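Local atomic coordinates of 3-oxo-tetronate kinase (Cupriavidus necator, PDB entry 5DMH), a protein that catalyses the ATP-dependent phosphorylation of 3-oxo-tetronate to 3-oxo-tetronate 4-phosphate, a kinase step in carbohydrate metabolism. Residues Met56-Thr61 with Ala76-Val81; Ile145-Phe150 with Ser256-Gly261; Asp166-Glu171 with Thr183-Val188; Lys196-Leu201 with Asp224-Ala229. One frame throughout, in Å; residues are numbered along the deposited sequence.

Contact 1 (Met56-Thr61 with Ala76-Val81)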
loop_
_atom_site.group_PDB
_atom_site.type_symbol
_atom_site.label_atom_id
_atom_site.label_comp_id
_atom_site.label_asym_id
_atom_site.label_seq_id
_atom_site.Cartn_x
_atom_site.Cartn_y
_atom_site.Cartn_z
HETATM N N MSE A 56 14.499 -3.828 -10.729
HETATM C CA MSE A 56 13.710 -5.011 -11.111
HETATM C C MSE A 56 12.494 -4.605 -11.937
HETATM O O MSE A 56 11.695 -3.799 -11.493
HETATM C CB MSE A 56 13.256 -5.811 -9.891
HETATM C CG MSE A 56 14.341 -6.628 -9.231
HETATM SE SE MSE A 56 13.592 -7.701 -7.732
HETATM C CE MSE A 56 13.445 -9.427 -8.647
ATOM N N ARG A 57 12.405 -5.107 -13.168
ATOM C CA ARG A 57 11.217 -4.874 -13.975
ATOM C C ARG A 57 10.045 -5.481 -13.206
ATOM O O ARG A 57 10.102 -6.626 -12.782
ATOM C CB ARG A 57 11.348 -5.513 -15.346
ATOM C CG ARG A 57 12.360 -4.807 -16.208
ATOM C CD ARG A 57 12.574 -5.489 -17.529
ATOM N NE ARG A 57 13.480 -4.696 -18.350
ATOM C CZ ARG A 57 14.022 -5.109 -19.489
ATOM N NH1 ARG A 57 13.760 -6.321 -19.954
ATOM N NH2 ARG A 57 14.838 -4.306 -20.155
ATOM N N THR A 58 9.000 -4.690 -12.998
ATOM C CA THR A 58 7.902 -5.106 -12.144
ATOM C C THR A 58 6.569 -4.908 -12.818
ATOM O O THR A 58 6.362 -3.901 -13.472
ATOM C CB THR A 58 7.924 -4.321 -10.830
ATOM O OG1 THR A 58 9.156 -4.567 -10.148
ATOM C CG2 THR A 58 6.767 -4.728 -9.903
ATOM N N VAL A 59 5.680 -5.891 -12.674
ATOM C CA VAL A 59 4.291 -5.748 -13.092
ATOM C C VAL A 59 3.366 -5.888 -11.880
ATOM O O VAL A 59 3.531 -6.786 -11.052
ATOM C CB VAL A 59 3.912 -6.778 -14.175
ATOM C CG1 VAL A 59 2.390 -6.814 -14.379
ATOM C CG2 VAL A 59 4.632 -6.457 -15.493
ATOM N N GLN A 60 2.425 -4.956 -11.752
ATOM C CA GLN A 60 1.426 -5.020 -10.693
ATOM C C GLN A 60 0.133 -5.559 -11.285
ATOM O O GLN A 60 -0.345 -5.049 -12.300
ATOM C CB GLN A 60 1.171 -3.642 -10.080
ATOM C CG GLN A 60 -0.021 -3.626 -9.163
ATOM C CD GLN A 60 -0.084 -2.377 -8.335
ATOM O OE1 GLN A 60 0.939 -1.736 -8.092
ATOM N NE2 GLN A 60 -1.279 -2.017 -7.886
ATOM N N THR A 61 -0.418 -6.600 -10.666
ATOM C CA THR A 61 -1.690 -7.149 -11.094
ATOM C C THR A 61 -2.744 -6.791 -10.070
ATOM O O THR A 61 -2.455 -6.649 -8.890
ATOM C CB THR A 61 -1.645 -8.694 -11.250
ATOM O OG1 THR A 61 -1.417 -9.302 -9.976
ATOM C CG2 THR A 61 -0.574 -9.111 -12.240
ATOM N N ALA A 76 8.633 -10.184 -16.540
ATOM C CA ALA A 76 8.921 -9.382 -15.352
ATOM C C ALA A 76 9.972 -10.051 -14.460
ATOM O O ALA A 76 10.115 -11.270 -14.466
ATOM C CB ALA A 76 7.646 -9.148 -14.556
ATOM N N ASP A 77 10.728 -9.240 -13.727
ATOM C CA ASP A 77 11.603 -9.754 -12.667
ATOM C C ASP A 77 10.823 -9.910 -11.364
ATOM O O ASP A 77 11.112 -10.804 -10.555
ATOM C CB ASP A 77 12.787 -8.822 -12.433
ATOM C CG ASP A 77 13.575 -8.553 -13.701
ATOM O OD1 ASP A 77 13.914 -9.520 -14.419
ATOM O OD2 ASP A 77 13.878 -7.371 -13.969
ATOM N N ALA A 78 9.843 -9.031 -11.152
ATOM C CA ALA A 78 9.050 -9.055 -9.931
ATOM C C ALA A 78 7.603 -8.890 -10.275
ATOM O O ALA A 78 7.281 -8.189 -11.225
ATOM C CB ALA A 78 9.471 -7.929 -8.963
ATOM N N LEU A 79 6.738 -9.543 -9.504
ATOM C CA LEU A 79 5.296 -9.450 -9.685
ATOM C C LEU A 79 4.708 -9.001 -8.370
ATOM O O LEU A 79 5.071 -9.547 -7.319
ATOM C CB LEU A 79 4.736 -10.831 -10.046
ATOM C CG LEU A 79 5.209 -11.446 -11.368
ATOM C CD1 LEU A 79 4.742 -12.883 -11.468
ATOM C CD2 LEU A 79 4.674 -10.655 -12.519
ATOM N N VAL A 80 3.829 -8.005 -8.412
ATOM C CA VAL A 80 3.157 -7.502 -7.215
ATOM C C VAL A 80 1.649 -7.668 -7.355
ATOM O O VAL A 80 1.021 -7.002 -8.177
ATOM C CB VAL A 80 3.446 -5.998 -6.942
ATOM C CG1 VAL A 80 2.672 -5.528 -5.690
ATOM C CG2 VAL A 80 4.953 -5.750 -6.737
ATOM N N VAL A 81 1.086 -8.564 -6.552
ATOM C CA VAL A 81 -0.352 -8.776 -6.527
ATOM C C VAL A 81 -1.032 -7.835 -5.523
ATOM O O VAL A 81 -0.811 -7.912 -4.317
ATOM C CB VAL A 81 -0.693 -10.261 -6.200
ATOM C CG1 VAL A 81 -2.212 -10.458 -6.130
ATOM C CG2 VAL A 81 -0.048 -11.199 -7.209
#
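Arg-57 and Asp-77 meet where two parallel strands begin to pair. The carboxylate of Asp-77 accepts the backbone N-H of Arg-57 at OD2 (N to OD2 2.8 Å), on its anti side and 22° out of its plane. In return, the carbonyl oxygen of Arg-57 takes two amides: Asp-77 N at 2.8 Å, tilted from the carbonyl plane, and Ala-78 N at 2.9 Å, almost in line with the C=O. From there the parallel ladder runs on, Val-59 N to Ala-78 O, Val-80 N to Val-59 O and Thr-61 N to Val-80 O. The selenomethionine Met-56 bends at chi3 (100°) and brings CE to 3.3 Å from Asp-77 O. On the face of Thr-58 and Val-80, Thr-58 OG1 sits beside its own backbone N (chi1 -60°) and donates to Met-56 O at 3.0 Å; this leaves CG2 to lie against Val-80 CG2 at 3.8 Å. Further out, Arg-275 forms a salt bridge with Asp-77 OD1, so both carboxylate oxygens are engaged. Helix 41-53 packs on the face carrying Thr-58 and Gln-60, helix 90-106 on that of Leu-79 and Val-81. Strand 34-38 flanks 78-82, and strand 407-415 pairs with 58-62.

Contact 2 (Ile145-Phe150 with Ser256-Gly261)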
loop_
_atom_site.group_PDB
_atom_site.type_symbol
_atom_site.label_atom_id
_atom_site.label_comp_id
_atom_site.label_asym_id
_atom_site.label_seq_id
_atom_site.Cartn_x
_atom_site.Cartn_y
_atom_site.Cartn_z
ATOM N N ILE A 145 10.796 -11.882 9.050
ATOM C CA ILE A 145 10.851 -10.599 9.725
ATOM C C ILE A 145 9.607 -9.793 9.364
ATOM O O ILE A 145 8.928 -10.049 8.347
ATOM C CB ILE A 145 12.090 -9.757 9.359
ATOM C CG1 ILE A 145 12.159 -9.492 7.858
ATOM C CG2 ILE A 145 13.373 -10.441 9.894
ATOM C CD1 ILE A 145 13.149 -8.436 7.500
ATOM N N ALA A 146 9.341 -8.803 10.204
ATOM C CA ALA A 146 8.253 -7.867 10.023
ATOM C C ALA A 146 8.857 -6.465 10.208
ATOM O O ALA A 146 9.206 -6.070 11.322
ATOM C CB ALA A 146 7.174 -8.129 11.057
ATOM N N CYS A 147 9.023 -5.742 9.113
ATOM C CA CYS A 147 9.699 -4.458 9.153
ATOM C C CYS A 147 8.986 -3.416 8.329
ATOM O O CYS A 147 9.266 -3.260 7.128
ATOM C CB CYS A 147 11.124 -4.582 8.603
ATOM S SG CYS A 147 12.107 -3.077 8.886
ATOM N N PRO A 148 8.087 -2.671 8.971
ATOM C CA PRO A 148 7.420 -1.565 8.263
ATOM C C PRO A 148 8.235 -0.275 8.116
ATOM O O PRO A 148 7.678 0.714 7.650
ATOM C CB PRO A 148 6.195 -1.311 9.123
ATOM C CG PRO A 148 6.630 -1.717 10.546
ATOM C CD PRO A 148 7.515 -2.909 10.314
ATOM N N ALA A 149 9.516 -0.256 8.496
ATOM C CA ALA A 149 10.281 0.991 8.441
ATOM C C ALA A 149 10.385 1.579 7.018
ATOM O O ALA A 149 10.476 0.838 6.009
ATOM C CB ALA A 149 11.665 0.776 9.025
ATOM N N PHE A 150 10.423 2.910 6.952
ATOM C CA PHE A 150 10.408 3.618 5.686
ATOM C C PHE A 150 10.971 5.025 5.940
ATOM O O PHE A 150 10.226 5.997 5.988
ATOM C CB PHE A 150 8.935 3.680 5.196
ATOM C CG PHE A 150 8.757 4.090 3.740
ATOM C CD1 PHE A 150 9.809 4.559 2.972
ATOM C CD2 PHE A 150 7.506 3.985 3.150
ATOM C CE1 PHE A 150 9.623 4.914 1.667
ATOM C CE2 PHE A 150 7.309 4.336 1.841
ATOM C CZ PHE A 150 8.368 4.804 1.085
ATOM N N SER A 256 7.463 -0.931 2.053
ATOM C CA SER A 256 8.241 -0.935 0.834
ATOM C C SER A 256 9.726 -0.838 1.127
ATOM O O SER A 256 10.523 -1.266 0.317
ATOM C CB SER A 256 7.811 0.185 -0.124
ATOM O OG SER A 256 8.037 1.427 0.446
ATOM N N GLY A 257 10.097 -0.250 2.259
ATOM C CA GLY A 257 11.503 -0.060 2.572
ATOM C C GLY A 257 12.275 -1.356 2.676
ATOM O O GLY A 257 13.459 -1.436 2.303
ATOM N N ILE A 258 11.630 -2.387 3.213
ATOM C CA ILE A 258 12.345 -3.653 3.406
ATOM C C ILE A 258 12.735 -4.294 2.062
ATOM O O ILE A 258 13.583 -5.196 2.016
ATOM C CB ILE A 258 11.551 -4.622 4.287
ATOM C CG1 ILE A 258 12.438 -5.766 4.775
ATOM C CG2 ILE A 258 10.359 -5.231 3.540
ATOM C CD1 ILE A 258 13.689 -5.305 5.555
ATOM N N ALA A 259 12.119 -3.835 0.972
ATOM C CA ALA A 259 12.437 -4.352 -0.372
ATOM C C ALA A 259 13.637 -3.687 -1.010
ATOM O O ALA A 259 14.139 -4.164 -2.041
ATOM C CB ALA A 259 11.244 -4.212 -1.301
ATOM N N LEU A 260 14.090 -2.574 -0.425
ATOM C CA LEU A 260 15.172 -1.783 -1.015
ATOM C C LEU A 260 16.344 -2.623 -1.510
ATOM O O LEU A 260 16.873 -2.405 -2.617
ATOM C CB LEU A 260 15.678 -0.761 0.015
ATOM C CG LEU A 260 14.793 0.471 0.166
ATOM C CD1 LEU A 260 15.291 1.319 1.325
ATOM C CD2 LEU A 260 14.788 1.312 -1.101
ATOM N N GLY A 261 16.783 -3.562 -0.670
ATOM C CA GLY A 261 17.970 -4.335 -0.941
ATOM C C GLY A 261 17.756 -5.674 -1.637
ATOM O O GLY A 261 18.718 -6.419 -1.836
HETATM O O HOH W 1 9.539 -1.505 5.120
#
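Cys-147, at the end of its strand, faces Ile-258, in a short 3-10 turn, with their CA atoms 6.4 Å apart; the backbones draw closer at Phe-150 and Gly-257, whose CA atoms are 4.9 Å apart. The chain 145-150 leaves its strand after Cys-147 and turns at Pro-148, which brings the carbonyl oxygens of Cys-147 and Ala-149 round to water 1. It donates to both, each at 2.7 Å from the water oxygen, and accepts from Ile-258 N at 3.0 Å. Gly-257 CA packs 3.7 Å from Ala-149 O, with no side chain between the two backbones. Beside this polar knot, Ile-258 has CG1 anti to the backbone N (chi1 -165°) and a bend at chi2, and CD1 ends 3.7 Å from Ile-145 CD1 and also against Cys-147 CB. Across the turn, Ser-256 OG sits over one face of the Phe-150 ring, toward its rim, 3.3 Å from CE2, while hydrogen-bonding Asp-46 OD1. Leu-239 and Leu-242 of helix 236-245 pack on Cys-147, and Leu-242 on Ile-258 too. Helix 41-53 touches Phe-150 and Ser-256, while strand 144-147 lies in its sheet between strands 228-231 and 251-254.

Contact 3 (Asp166-Glu171 with Thr183-Val188); sequences DALLNE and TDASLV
An Asx turn just before helix 187-193 brings Ala-185 against a 3-10 turn at Leu-169 and Asn-170, which follows the last strand of a small three-stranded antiparallel sheet. The Ala-185 methyl is the point of contact: Leu-168 reaches it with CD2 at 3.7 Å, Leu-169 with CB at 4.0 Å, and Asn-170 with OD1 at 3.7 Å. Leu-169 also extends CD2 to the carbonyl O of Asp-184, 3.9 Å away. Asn-170 leans across Thr-183. Its CG stands between the backbone N and the carbonyl carbon (chi1 64°), and its CB rests 3.4 Å from Thr-183 C. The second torsion, chi2 (-45°), then turns the amide so that OD1 lies by the Ala-185 methyl and ND2 on the Thr-183 side. Water 2 bridges that side, accepting from Asn-170 ND2 at 3.2 Å and donating to Thr-183 O at 2.8 Å. Within the second segment, Asp-184 OD1 takes the N-H of Ser-186, the helix N-cap residue, from above the carboxylate plane and closes the Asx turn. Its OD2 forms salt bridges with Arg-189 and Arg-193 of the following helix. Backbone hydrogen bonds of both Leu-169 and Ala-185 with Leu-162 of strand 161-164 hold the two turns side by side. The contact thus combines packing of three neighbouring residues round one methyl with a water bridge. Asp-184, paired with two arginines, would be expected to remain ionised, and its charge ties the Asx turn to arginines in the first turn and at the far end of the short helix.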
loop_
_atom_site.group_PDB
_atom_site.type_symbol
_atom_site.label_atom_id
_atom_site.label_comp_id
_atom_site.label_asym_id
_atom_site.label_seq_id
_atom_site.Cartn_x
_atom_site.Cartn_y
_atom_site.Cartn_z
ATOM N N ASP A 166 9.716 12.193 14.945
ATOM C CA ASP A 166 10.071 11.993 16.343
ATOM C C ASP A 166 8.897 11.599 17.245
ATOM O O ASP A 166 9.032 11.588 18.469
ATOM C CB ASP A 166 10.725 13.240 16.951
ATOM C CG ASP A 166 12.066 13.571 16.353
ATOM O OD1 ASP A 166 12.796 12.674 15.908
ATOM O OD2 ASP A 166 12.412 14.764 16.338
ATOM N N ALA A 167 7.756 11.258 16.670
ATOM C CA ALA A 167 6.614 10.832 17.480
ATOM C C ALA A 167 6.440 9.327 17.402
ATOM O O ALA A 167 6.627 8.725 16.353
ATOM C CB ALA A 167 5.337 11.514 17.018
ATOM N N LEU A 168 6.067 8.741 18.527
ATOM C CA LEU A 168 5.598 7.359 18.566
ATOM C C LEU A 168 4.334 7.253 17.704
ATOM O O LEU A 168 3.559 8.234 17.555
ATOM C CB LEU A 168 5.262 6.960 19.998
ATOM C CG LEU A 168 6.434 6.738 20.962
ATOM C CD1 LEU A 168 5.963 6.790 22.425
ATOM C CD2 LEU A 168 7.105 5.447 20.637
ATOM N N LEU A 169 4.123 6.068 17.169
ATOM C CA LEU A 169 2.995 5.778 16.290
ATOM C C LEU A 169 1.682 6.274 16.855
ATOM O O LEU A 169 0.848 6.838 16.126
ATOM C CB LEU A 169 2.895 4.269 16.063
ATOM C CG LEU A 169 1.748 3.704 15.221
ATOM C CD1 LEU A 169 1.901 4.201 13.786
ATOM C CD2 LEU A 169 1.753 2.172 15.249
ATOM N N ASN A 170 1.496 6.058 18.154
ATOM C CA ASN A 170 0.226 6.332 18.805
ATOM C C ASN A 170 0.059 7.793 19.243
ATOM O O ASN A 170 -0.954 8.163 19.821
ATOM C CB ASN A 170 0.044 5.390 19.990
ATOM C CG ASN A 170 1.096 5.611 21.065
ATOM O OD1 ASN A 170 2.275 5.743 20.761
ATOM N ND2 ASN A 170 0.668 5.710 22.306
ATOM N N GLU A 171 1.044 8.607 18.914
ATOM C CA GLU A 171 1.005 10.053 19.076
ATOM C C GLU A 171 1.246 10.768 17.713
ATOM O O GLU A 171 1.562 11.970 17.676
ATOM C CB GLU A 171 2.087 10.485 20.062
ATOM C CG GLU A 171 1.899 10.055 21.497
ATOM C CD GLU A 171 3.017 10.620 22.399
ATOM O OE1 GLU A 171 2.907 11.774 22.846
ATOM O OE2 GLU A 171 4.021 9.931 22.594
ATOM N N THR A 183 -3.113 2.513 18.734
ATOM C CA THR A 183 -2.938 3.127 20.036
ATOM C C THR A 183 -1.702 2.613 20.802
ATOM O O THR A 183 -1.480 3.009 21.938
ATOM C CB THR A 183 -4.179 2.946 20.911
ATOM O OG1 THR A 183 -4.414 1.554 21.122
ATOM C CG2 THR A 183 -5.376 3.547 20.230
ATOM N N ASP A 184 -0.912 1.760 20.159
ATOM C CA ASP A 184 0.250 1.095 20.787
ATOM C C ASP A 184 1.422 1.097 19.806
ATOM O O ASP A 184 1.315 0.555 18.725
ATOM C CB ASP A 184 -0.112 -0.360 21.144
ATOM C CG ASP A 184 0.958 -1.055 21.994
ATOM O OD1 ASP A 184 2.064 -0.489 22.173
ATOM O OD2 ASP A 184 0.675 -2.169 22.494
ATOM N N ALA A 185 2.550 1.700 20.186
ATOM C CA ALA A 185 3.698 1.807 19.291
ATOM C C ALA A 185 4.617 0.619 19.390
ATOM O O ALA A 185 5.547 0.490 18.601
ATOM C CB ALA A 185 4.487 3.092 19.562
ATOM N N SER A 186 4.365 -0.245 20.361
ATOM C CA SER A 186 5.179 -1.458 20.528
ATOM C C SER A 186 4.751 -2.573 19.546
ATOM O O SER A 186 3.771 -3.295 19.764
ATOM C CB SER A 186 5.120 -1.941 21.971
ATOM O OG SER A 186 5.881 -3.131 22.106
ATOM N N LEU A 187 5.461 -2.672 18.439
ATOM C CA LEU A 187 5.075 -3.575 17.374
ATOM C C LEU A 187 5.185 -5.042 17.792
ATOM O O LEU A 187 4.483 -5.885 17.258
ATOM C CB LEU A 187 5.938 -3.342 16.141
ATOM C CG LEU A 187 5.877 -1.972 15.471
ATOM C CD1 LEU A 187 6.668 -1.967 14.151
ATOM C CD2 LEU A 187 4.433 -1.563 15.231
ATOM N N VAL A 188 6.069 -5.353 18.742
ATOM C CA VAL A 188 6.182 -6.739 19.210
ATOM C C VAL A 188 4.888 -7.140 19.900
ATOM O O VAL A 188 4.292 -8.181 19.585
ATOM C CB VAL A 188 7.405 -6.955 20.134
ATOM C CG1 VAL A 188 7.352 -8.333 20.767
ATOM C CG2 VAL A 188 8.672 -6.766 19.358
HETATM O O HOH W 2 -2.369 5.301 23.221
#

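Contact 4 (Lys196-Leu201 with Asp224-Ala229)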
loop_
_atom_site.group_PDB
_atom_site.type_symbol
_atom_site.label_atom_id
_atom_site.label_comp_id
_atom_site.label_asym_id
_atom_site.label_seq_id
_atom_site.Cartn_x
_atom_site.Cartn_y
_atom_site.Cartn_z
ATOM N N LYS A 196 -0.609 -16.382 16.515
ATOM C CA LYS A 196 -0.714 -17.601 17.325
ATOM C C LYS A 196 0.640 -18.073 17.881
ATOM O O LYS A 196 0.730 -18.619 18.978
ATOM C CB LYS A 196 -1.344 -18.727 16.487
ATOM C CG LYS A 196 -2.731 -18.414 15.990
ATOM C CD LYS A 196 -3.495 -19.677 15.606
ATOM C CE LYS A 196 -4.780 -19.339 14.858
ATOM N NZ LYS A 196 -4.504 -19.059 13.411
ATOM N N ASN A 197 1.685 -17.809 17.119
ATOM C CA ASN A 197 3.024 -18.268 17.406
ATOM C C ASN A 197 3.937 -17.141 17.923
ATOM O O ASN A 197 3.589 -15.949 17.866
ATOM C CB ASN A 197 3.610 -18.906 16.142
ATOM C CG ASN A 197 2.913 -20.220 15.777
ATOM O OD1 ASN A 197 2.503 -20.966 16.651
ATOM N ND2 ASN A 197 2.769 -20.487 14.493
ATOM N N LYS A 198 5.121 -17.510 18.401
ATOM C CA LYS A 198 5.962 -16.564 19.109
ATOM C C LYS A 198 6.532 -15.412 18.254
ATOM O O LYS A 198 7.186 -15.626 17.233
ATOM C CB LYS A 198 7.103 -17.326 19.808
ATOM C CG LYS A 198 8.125 -16.442 20.488
ATOM C CD LYS A 198 7.590 -15.729 21.703
ATOM C CE LYS A 198 8.705 -14.986 22.414
ATOM N NZ LYS A 198 8.264 -14.294 23.657
ATOM N N VAL A 199 6.275 -14.178 18.691
ATOM C CA VAL A 199 6.820 -12.976 18.046
ATOM C C VAL A 199 7.992 -12.441 18.847
ATOM O O VAL A 199 7.917 -12.363 20.056
ATOM C CB VAL A 199 5.754 -11.843 17.941
ATOM C CG1 VAL A 199 6.380 -10.576 17.419
ATOM C CG2 VAL A 199 4.628 -12.284 17.050
ATOM N N GLY A 200 9.098 -12.137 18.182
ATOM C CA GLY A 200 10.268 -11.616 18.867
ATOM C C GLY A 200 10.771 -10.326 18.225
ATOM O O GLY A 200 10.029 -9.614 17.516
ATOM N N LEU A 201 12.048 -10.033 18.473
ATOM C CA LEU A 201 12.664 -8.791 18.044
ATOM C C LEU A 201 14.064 -9.017 17.527
ATOM O O LEU A 201 14.895 -9.624 18.203
ATOM C CB LEU A 201 12.731 -7.800 19.202
ATOM C CG LEU A 201 13.403 -6.437 18.935
ATOM C CD1 LEU A 201 12.655 -5.602 17.922
ATOM C CD2 LEU A 201 13.547 -5.661 20.257
ATOM N N ASP A 224 15.791 -19.936 19.185
ATOM C CA ASP A 224 15.050 -19.556 20.386
ATOM C C ASP A 224 13.542 -19.833 20.255
ATOM O O ASP A 224 12.806 -19.734 21.240
ATOM C CB ASP A 224 15.215 -18.062 20.661
ATOM C CG ASP A 224 16.610 -17.677 21.135
ATOM O OD1 ASP A 224 17.398 -18.558 21.513
ATOM O OD2 ASP A 224 16.898 -16.445 21.139
ATOM N N GLY A 225 13.078 -20.151 19.048
ATOM C CA GLY A 225 11.662 -20.447 18.847
ATOM C C GLY A 225 10.830 -19.273 18.346
ATOM O O GLY A 225 9.593 -19.339 18.278
ATOM N N VAL A 226 11.494 -18.193 17.987
ATOM C CA VAL A 226 10.810 -17.038 17.424
ATOM C C VAL A 226 10.379 -17.386 15.998
ATOM O O VAL A 226 11.184 -17.784 15.179
ATOM C CB VAL A 226 11.724 -15.809 17.403
ATOM C CG1 VAL A 226 11.081 -14.668 16.657
ATOM C CG2 VAL A 226 12.124 -15.413 18.840
ATOM N N ARG A 227 9.099 -17.244 15.708
ATOM C CA ARG A 227 8.638 -17.513 14.347
ATOM C C ARG A 227 8.466 -16.267 13.487
ATOM O O ARG A 227 8.487 -16.348 12.264
ATOM C CB ARG A 227 7.398 -18.387 14.408
ATOM C CG ARG A 227 7.803 -19.732 15.061
ATOM C CD ARG A 227 6.763 -20.800 14.931
ATOM N NE ARG A 227 6.317 -20.964 13.550
ATOM C CZ ARG A 227 6.620 -21.992 12.766
ATOM N NH1 ARG A 227 7.399 -22.981 13.188
ATOM N NH2 ARG A 227 6.136 -22.026 11.535
HETATM N N MSE A 228 8.337 -15.114 14.126
HETATM C CA MSE A 228 8.324 -13.847 13.424
HETATM C C MSE A 228 8.969 -12.779 14.310
HETATM O O MSE A 228 8.627 -12.655 15.482
HETATM C CB MSE A 228 6.882 -13.440 13.064
HETATM C CG MSE A 228 6.773 -12.132 12.366
HETATM SE SE MSE A 228 5.130 -12.170 11.217
HETATM C CE MSE A 228 4.011 -13.230 12.292
ATOM N N ALA A 229 9.892 -12.021 13.747
ATOM C CA ALA A 229 10.574 -10.970 14.505
ATOM C C ALA A 229 10.325 -9.612 13.893
ATOM O O ALA A 229 10.558 -9.415 12.690
ATOM C CB ALA A 229 12.076 -11.225 14.545
HETATM O O HOH W 3 4.562 -19.264 12.318
#
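Arg-227 and Asn-197 cross at the entrance to a parallel strand pair, and the arginine can be followed outward. Its CB lies 4.0 Å from Lys-198 O, close to the Asn-197 CB. CD then passes 3.9 Å from that same Asn-197 CB. The chain bends at chi3 (51°), bringing NE within 3.7 Å of Asn-197 ND2 and near a shared water. The guanidinium plane stands 62° from the Asn-197 amide, and ND2 approaches it obliquely. Water 3 lies in the guanidinium plane at its edge, accepting from Arg-227 NE at 2.7 Å and from Asn-197 ND2 at 3.1 Å. Behind the side chain, Arg-227 N gives a hydrogen bond to Lys-198 O at 2.9 Å; the bond from Met-228 N to the same oxygen is weak. The ladder goes on with Gly-200 N to Met-228 O at 2.8 Å. Val-226 lies against the bare backbone of Gly-200, its CG1 3.6 Å from Gly-200 N. At the start of the second segment Gly-225 ends helix 211-223 in a Schellman motif with positive phi, a backbone shape that suits glycine. Outside, Gln-192 exchanges hydrogen bonds with Asn-197 O and Val-199 N, and Glu-133 accepts from the backbone N-H groups of Lys-196 and Asn-197. Both the guanidinium N-H and the side-chain amide N-H are donors, and the shared water lets the two converge on one oxygen although their planes are steeply inclined, while the backbone amides supply the links that join the strands.

In the fold
All four contacts belong to the sugar-binding N-terminal domain. Contacts 1, 2 and 4 reach the same run of parallel strands: 199-202 and 228-231 at its outer end, then 144-147, with 78-82 and 58-62 further along. Contact 3 instead joins the small antiparallel sheet to the start of helix 187-193, which leads into contact 4, where Val-188 packs on Gly-200. Contact 1 closes first in the chain, its centre about 17 Å from that of contact 2. Contact 2 spans a long excursion containing contacts 3 and 4 and touches both: Pro-148 packs on Leu-187, and Ala-146 N probably bonds to Ala-229 O. Contact 2 thus connects sheet and periphery; the Leu-169 side chain of contact 3 is about 11 Å from the ADP.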